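Local coordinates for protein archaeal actin homolog (PDB 2FSJ) that polymerizes into bundles of helical filaments in a nucleotide-dependent reaction that works best with ATP, at residues A[34-39]-A[334-339]; A[22-27]-A[122-127]; A[43-48]-A[101-106]. One frame throughout, in Å; residues are numbered along the deposited sequence.

Contact 1: residues A[34-39]-A[334-339]; sequences KVIGVD and NALGYR
Ile-36 lies against the helix at three points, its CG1-CD1 arm meeting Ala-335 and Leu-336 while the CG2 methyl lies chiefly on Arg-339. CG1 comes 3.8 Å from CB of Ala-335. CD1 ends on the isobutyl group of Leu-336, 3.8 Å from its CD2, and the two side chains meet at about a right angle. CG2 reaches the other way along the helix, to the aliphatic part of Arg-339, where it sits 3.6 Å from CD. With CG1 beside the backbone N and CG2 beside the carbonyl carbon (chi1 -49°), the branches spread along the helix and touch successive turns, at Ala-335 and Leu-336 and at Arg-339.

Arg-339 owes its place to a chain that is extended from CG to NE. Its CD lies against Ile-36, and the guanidinium is carried on toward the turn after the strand. Ile-36 O lies at the edge of that group, near its plane, while Gly-37 O approaches obliquely, 3.8 Å from NE. Neither carbonyl is hydrogen-bonded to it. At the opposite end Lys-34 adds a looser touch, its CB 4.3 Å from CB of Ala-335, and then runs on to the nucleotide pocket, where NZ bonds to Asp-32 O and to a bound glycerol.

Strand 32-36 and helix 333-343 run in broadly the same sense, their segment axes 40° apart and 8.1 Å at closest approach. The helix thus lies across one face of the actin-like N-terminal sheet. Phe-332, just ahead of it, also touches Lys-34 and Ile-36.

With no hydrogen bond joining the two segments, apolar carbons seat the strand on the helix. Between them the ATP-binding Lys-34 meets the helix through its CB, leaving its amine to be held from its own strand by Asp-32 O.

Contact 2: residues A[22-27]-A[122-127]; sequences VVVGLD and LVIGSG
Ser-126 swings its hydroxyl anti to the backbone N (chi1 -163°), which carries OG to the neighbouring strand, where it donates to Leu-26 O at 2.7 Å. The approach is bent: the C=O...OG angle is 131° and the donor stands well above the carbonyl plane. With CG1 anti to the carbonyl carbon (chi1 -65°), Val-24 has its other methyl, CG2, between the backbone N and the carbonyl carbon, and in that position CG2 reaches CG1 of Ile-124 at 3.9 Å, the two side chains crossing at a slant.

Beyond Val-24, Leu-26 lies alongside Ile-124 and points the same way, with its CB 3.9 Å from CG2 of Ile-124. Val-22 is paired in like manner with Leu-122, whose CD2 comes 3.8 Å from Val-22 CG1. These residues share the face that helix 101-111 packs on, through Ile-104, Ala-107 and Leu-108. Val-23 and Val-123 project from the other face, on which Val-23 touches Ala-342 of helix 333-343.

The two strands are parallel neighbours at the heart of the actin-like N-terminal sheet, sandwiched between helices as in the actin fold. Their ladder alternates regularly: Val-123 N donates to Val-22 O, Val-24 N to Val-123 O, Gly-125 N to Val-24 O at 2.9 Å, and Leu-26 N to Gly-125 O. On the Val-23 face the next pair is Gly-25 with Gly-125, so the backbones meet without side chains there, and Gly-25 CA lies 3.4 Å from Gly-125 O.

Past this pair the strands lead to the nucleotide pocket. A water lies within bonding distance of Ser-126 OG (3.2 Å) and Gly-127 O (3.0 Å), with Asp-27 OD1 a weak third partner. Asp-27 OD2 bonds to a bound glycerol and forms a long, weak ion pair with the ATP-binding Lys-34.

Contact 3: residues A[43-48]-A[101-106]; sequences IIFPSR and FPLIAA
Strand 42-52 of the actin-like N-terminal sheet is backed by helix 101-111, and Leu-103 of that helix meets the chain just past residues 43-46, at an inverse gamma turn centred on Ser-47. The two methyls of the leucine take adjacent residues of the turn: CD1 rests 3.7 Å from Ser-47 CB, while CD2 lies 3.8 Å from Arg-48 N. Its CG is anti to the carbonyl carbon (chi1 -61°), which aims the fork at the turn.

Phe-45 reaches from the strand to the helix. Its CG lies between the backbone N and the carbonyl carbon (chi1 55°), and CZ leads toward the helix. There the ring edge faces Leu-103 O, which lies in the ring plane, 3.8 Å from CZ. One turn further along, Ala-106 CB lies 4.0 Å from Phe-45 CZ, oblique to the ring. The segment axes run roughly antiparallel, 147° apart, and Tyr-77 of strand 74-77 meets the Phe-45 ring edge-to-face.

The hydroxyl of Ser-47 is hydrogen-bonded to Gly-29 O and to OG1 of the ATP-binding Thr-33. Arg-48 NH1 forms a salt bridge with Asp-248 OD2.

Starting at the N terminus, the chain lays down strand 22-28, then 32-36 and 42-52, as successive antiparallel neighbours. Contact 3 closes the first and shortest loop, when helix 101-111 comes back to strand 42-52. Contact 2 follows, as strand 120-128 pairs with strand 22-28, and its loop encloses that of contact 3. Contact 1 waits for helix 333-343, near the C terminus; its loop also encloses contact 3 but crosses that of contact 2. All three reach one sheet: backbone bonds join Lys-34 and Ile-36 to Asp-27 and Gly-25, and Val-35 to Ile-43, while Leu-26 touches Ile-104 between contacts 2 and 3.

Contact 1: residues A[34-39]-A[334-339]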
# COMPACT_ATOMS: atom_id res chain seq x y z
N LYS A 34 2.60 5.86 -1.55
CA LYS A 34 2.83 6.11 -2.95
C LYS A 34 2.12 7.36 -3.36
O LYS A 34 0.97 7.57 -2.95
CB LYS A 34 2.21 4.96 -3.76
CG LYS A 34 2.99 3.65 -3.77
CD LYS A 34 2.91 2.82 -2.53
CE LYS A 34 1.52 2.35 -2.24
NZ LYS A 34 1.45 1.40 -1.07
N VAL A 35 2.75 8.12 -4.23
CA VAL A 35 2.22 9.35 -4.80
C VAL A 35 2.43 9.34 -6.33
O VAL A 35 3.53 8.99 -6.83
CB VAL A 35 2.95 10.63 -4.16
CG1 VAL A 35 2.19 11.90 -4.43
CG2 VAL A 35 3.24 10.42 -2.71
N ILE A 36 1.38 9.71 -7.07
CA ILE A 36 1.47 9.94 -8.50
C ILE A 36 1.33 11.45 -8.67
O ILE A 36 0.27 12.02 -8.40
CB ILE A 36 0.35 9.22 -9.29
CG1 ILE A 36 0.24 7.74 -8.89
CG2 ILE A 36 0.61 9.35 -10.85
CD1 ILE A 36 1.45 6.92 -9.10
N GLY A 37 2.41 12.09 -9.05
CA GLY A 37 2.36 13.54 -9.25
C GLY A 37 2.06 13.98 -10.66
O GLY A 37 1.34 13.34 -11.42
N VAL A 38 2.61 15.13 -10.98
CA VAL A 38 2.38 15.80 -12.25
C VAL A 38 3.27 15.15 -13.23
O VAL A 38 4.39 14.76 -12.90
CB VAL A 38 2.70 17.34 -12.20
N ASP A 39 2.71 14.94 -14.42
CA ASP A 39 3.40 14.44 -15.58
C ASP A 39 3.83 12.99 -15.39
O ASP A 39 4.79 12.56 -15.99
CB ASP A 39 4.61 15.31 -15.93
CG ASP A 39 4.23 16.75 -16.34
OD1 ASP A 39 3.06 17.05 -16.65
OD2 ASP A 39 5.10 17.67 -16.42
N ASN A 334 -2.86 0.68 -7.70
CA ASN A 334 -4.02 1.36 -7.09
C ASN A 334 -3.88 2.86 -7.20
O ASN A 334 -4.84 3.55 -7.59
CB ASN A 334 -4.24 0.95 -5.62
CG ASN A 334 -4.98 -0.39 -5.49
OD1 ASN A 334 -4.55 -1.31 -4.74
ND2 ASN A 334 -6.11 -0.48 -6.14
N ALA A 335 -2.72 3.38 -6.83
CA ALA A 335 -2.48 4.84 -6.87
C ALA A 335 -2.70 5.42 -8.26
O ALA A 335 -3.26 6.50 -8.40
CB ALA A 335 -1.13 5.18 -6.39
N LEU A 336 -2.28 4.69 -9.28
CA LEU A 336 -2.46 5.13 -10.68
C LEU A 336 -3.96 5.18 -11.04
O LEU A 336 -4.42 6.14 -11.62
CB LEU A 336 -1.73 4.17 -11.61
CG LEU A 336 -0.21 4.32 -11.58
CD1 LEU A 336 0.46 3.05 -12.06
CD2 LEU A 336 0.30 5.58 -12.42
N GLY A 337 -4.73 4.17 -10.61
CA GLY A 337 -6.18 4.19 -10.79
C GLY A 337 -6.90 5.25 -10.02
O GLY A 337 -7.88 5.82 -10.52
N TYR A 338 -6.47 5.51 -8.77
CA TYR A 338 -7.05 6.55 -7.95
C TYR A 338 -6.88 7.93 -8.61
O TYR A 338 -7.78 8.76 -8.58
CB TYR A 338 -6.38 6.60 -6.57
CG TYR A 338 -6.53 5.37 -5.70
CD1 TYR A 338 -7.58 4.47 -5.86
CD2 TYR A 338 -5.65 5.15 -4.65
CE1 TYR A 338 -7.70 3.31 -5.04
CE2 TYR A 338 -5.75 4.00 -3.84
CZ TYR A 338 -6.80 3.11 -4.04
OH TYR A 338 -6.92 2.01 -3.18
N ARG A 339 -5.72 8.13 -9.20
CA ARG A 339 -5.41 9.40 -9.80
C ARG A 339 -6.29 9.55 -11.03
O ARG A 339 -6.89 10.60 -11.21
CB ARG A 339 -3.93 9.52 -10.19
CG ARG A 339 -3.58 10.97 -10.53
CD ARG A 339 -2.46 11.16 -11.54
NE ARG A 339 -2.31 12.58 -11.90
CZ ARG A 339 -2.86 13.19 -12.96
NH1 ARG A 339 -3.62 12.54 -13.83
NH2 ARG A 339 -2.63 14.48 -13.14

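Contact 2: residues A[22-27]-A[122-127]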
# COMPACT_ATOMS: atom_id res chain seq x y z
N VAL A 22 -4.53 21.25 -9.29
CA VAL A 22 -3.53 20.18 -9.40
C VAL A 22 -4.16 18.87 -8.88
O VAL A 22 -4.72 18.83 -7.80
CB VAL A 22 -2.25 20.51 -8.62
CG1 VAL A 22 -1.31 19.32 -8.57
CG2 VAL A 22 -1.52 21.76 -9.22
N VAL A 23 -4.08 17.82 -9.68
CA VAL A 23 -4.57 16.49 -9.29
C VAL A 23 -3.40 15.55 -8.91
O VAL A 23 -2.43 15.41 -9.65
CB VAL A 23 -5.38 15.83 -10.39
CG1 VAL A 23 -5.98 14.46 -9.90
CG2 VAL A 23 -6.51 16.77 -10.90
N VAL A 24 -3.53 14.89 -7.77
CA VAL A 24 -2.51 13.92 -7.35
C VAL A 24 -3.17 12.62 -6.95
O VAL A 24 -4.27 12.63 -6.40
CB VAL A 24 -1.63 14.46 -6.21
CG1 VAL A 24 -0.80 15.70 -6.68
CG2 VAL A 24 -2.41 14.84 -5.01
N GLY A 25 -2.49 11.50 -7.20
CA GLY A 25 -2.91 10.22 -6.69
C GLY A 25 -2.11 9.93 -5.42
O GLY A 25 -0.91 10.18 -5.33
N LEU A 26 -2.79 9.42 -4.41
CA LEU A 26 -2.15 9.16 -3.13
C LEU A 26 -2.63 7.81 -2.62
O LEU A 26 -3.82 7.51 -2.72
CB LEU A 26 -2.49 10.25 -2.15
CG LEU A 26 -2.11 10.10 -0.67
CD1 LEU A 26 -0.61 10.06 -0.44
CD2 LEU A 26 -2.79 11.18 0.17
N ASP A 27 -1.71 6.99 -2.14
CA ASP A 27 -2.06 5.69 -1.56
C ASP A 27 -1.23 5.49 -0.32
O ASP A 27 -0.04 5.27 -0.40
CB ASP A 27 -1.86 4.59 -2.62
CG ASP A 27 -2.18 3.19 -2.13
OD1 ASP A 27 -2.64 3.03 -0.99
OD2 ASP A 27 -2.00 2.18 -2.85
N LEU A 122 -5.64 21.57 -4.48
CA LEU A 122 -5.45 20.18 -4.86
C LEU A 122 -6.74 19.44 -4.94
O LEU A 122 -7.61 19.66 -4.11
CB LEU A 122 -4.68 19.46 -3.73
CG LEU A 122 -3.21 19.67 -3.62
CD1 LEU A 122 -2.65 18.78 -2.47
CD2 LEU A 122 -2.55 19.36 -4.96
N VAL A 123 -6.82 18.51 -5.87
CA VAL A 123 -7.78 17.42 -5.78
C VAL A 123 -6.92 16.16 -5.55
O VAL A 123 -6.00 15.89 -6.35
CB VAL A 123 -8.58 17.26 -7.06
CG1 VAL A 123 -9.42 16.00 -7.01
CG2 VAL A 123 -9.51 18.54 -7.33
N ILE A 124 -7.23 15.42 -4.50
CA ILE A 124 -6.52 14.16 -4.21
C ILE A 124 -7.42 12.98 -4.60
O ILE A 124 -8.60 12.90 -4.19
CB ILE A 124 -6.14 14.08 -2.71
CG1 ILE A 124 -5.15 15.19 -2.30
CG2 ILE A 124 -5.55 12.68 -2.38
CD1 ILE A 124 -4.99 15.39 -0.78
N GLY A 125 -6.90 12.07 -5.40
CA GLY A 125 -7.53 10.81 -5.68
C GLY A 125 -6.86 9.72 -4.80
O GLY A 125 -5.63 9.54 -4.80
N SER A 126 -7.66 9.06 -3.98
CA SER A 126 -7.13 8.04 -3.07
C SER A 126 -8.12 6.87 -2.95
O SER A 126 -9.06 6.71 -3.74
CB SER A 126 -6.77 8.63 -1.71
OG SER A 126 -5.90 7.76 -0.97
N GLY A 127 -7.88 6.02 -1.99
CA GLY A 127 -8.71 4.84 -1.82
C GLY A 127 -8.50 4.20 -0.48
O GLY A 127 -7.63 4.61 0.31
O HOH W 1 -4.75 5.24 0.60

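Contact 3: residues A[43-48]-A[101-106]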
# COMPACT_ATOMS: atom_id res chain seq x y z
N ILE A 43 6.41 8.75 -6.58
CA ILE A 43 7.17 8.75 -5.34
C ILE A 43 6.70 7.56 -4.49
O ILE A 43 5.49 7.26 -4.42
CB ILE A 43 6.90 10.08 -4.58
CG1 ILE A 43 7.42 11.30 -5.36
CG2 ILE A 43 7.48 10.09 -3.18
CD1 ILE A 43 6.37 12.34 -5.51
N ILE A 44 7.62 6.88 -3.85
CA ILE A 44 7.29 5.89 -2.85
C ILE A 44 8.27 5.97 -1.69
O ILE A 44 9.45 6.06 -1.91
CB ILE A 44 7.25 4.45 -3.46
CG1 ILE A 44 6.81 3.44 -2.43
CG2 ILE A 44 8.66 4.03 -4.10
CD1 ILE A 44 6.55 2.04 -3.02
N PHE A 45 7.77 5.89 -0.46
CA PHE A 45 8.63 5.85 0.69
C PHE A 45 7.94 5.07 1.79
O PHE A 45 6.73 5.01 1.82
CB PHE A 45 9.03 7.27 1.19
CG PHE A 45 7.83 8.19 1.50
CD1 PHE A 45 7.18 8.15 2.67
CD2 PHE A 45 7.44 9.13 0.56
CE1 PHE A 45 6.13 9.01 2.95
CE2 PHE A 45 6.36 9.95 0.79
CZ PHE A 45 5.70 9.88 1.99
N PRO A 46 8.71 4.48 2.71
CA PRO A 46 8.13 3.72 3.81
C PRO A 46 7.14 4.52 4.67
O PRO A 46 7.40 5.69 4.98
CB PRO A 46 9.37 3.26 4.65
CG PRO A 46 10.54 3.33 3.69
CD PRO A 46 10.18 4.46 2.73
N SER A 47 6.02 3.89 5.03
CA SER A 47 4.98 4.49 5.87
C SER A 47 5.40 4.50 7.34
O SER A 47 4.82 3.85 8.17
CB SER A 47 3.63 3.76 5.73
OG SER A 47 3.12 3.99 4.46
N ARG A 48 6.41 5.30 7.65
CA ARG A 48 7.04 5.38 8.96
C ARG A 48 7.38 6.82 9.27
O ARG A 48 7.86 7.52 8.38
CB ARG A 48 8.38 4.66 8.93
CG ARG A 48 8.33 3.28 8.44
CD ARG A 48 9.68 2.53 8.55
NE ARG A 48 9.47 1.13 8.21
CZ ARG A 48 10.37 0.16 8.38
NH1 ARG A 48 11.58 0.41 8.88
NH2 ARG A 48 10.04 -1.08 8.02
N PHE A 101 -1.55 11.26 9.05
CA PHE A 101 -1.41 12.67 8.73
C PHE A 101 0.02 13.11 8.40
O PHE A 101 0.22 13.76 7.38
CB PHE A 101 -2.08 13.61 9.77
CG PHE A 101 -2.19 15.02 9.29
CD1 PHE A 101 -2.72 15.29 8.05
CD2 PHE A 101 -1.64 16.08 10.02
CE1 PHE A 101 -2.75 16.56 7.56
CE2 PHE A 101 -1.69 17.39 9.53
CZ PHE A 101 -2.23 17.63 8.31
N PRO A 102 1.03 12.80 9.22
CA PRO A 102 2.40 13.19 8.83
C PRO A 102 2.84 12.60 7.48
O PRO A 102 3.63 13.20 6.77
CB PRO A 102 3.25 12.69 9.99
CG PRO A 102 2.32 12.71 11.15
CD PRO A 102 0.98 12.15 10.56
N LEU A 103 2.32 11.41 7.13
CA LEU A 103 2.68 10.77 5.86
C LEU A 103 2.05 11.48 4.67
O LEU A 103 2.65 11.58 3.59
CB LEU A 103 2.27 9.28 5.88
CG LEU A 103 2.95 8.44 6.98
CD1 LEU A 103 2.37 7.04 6.99
CD2 LEU A 103 4.47 8.41 6.85
N ILE A 104 0.81 11.96 4.86
CA ILE A 104 0.14 12.78 3.86
C ILE A 104 0.90 14.09 3.65
O ILE A 104 1.20 14.51 2.50
CB ILE A 104 -1.32 13.04 4.28
CG1 ILE A 104 -2.13 11.73 4.20
CG2 ILE A 104 -1.95 14.04 3.34
CD1 ILE A 104 -3.36 11.66 5.09
N ALA A 105 1.31 14.70 4.76
CA ALA A 105 2.11 15.94 4.67
C ALA A 105 3.42 15.67 3.93
O ALA A 105 3.82 16.46 3.11
CB ALA A 105 2.38 16.46 6.02
N ALA A 106 4.08 14.58 4.28
CA ALA A 106 5.34 14.21 3.66
C ALA A 106 5.16 13.92 2.16
O ALA A 106 5.99 14.33 1.35
CB ALA A 106 5.95 13.05 4.37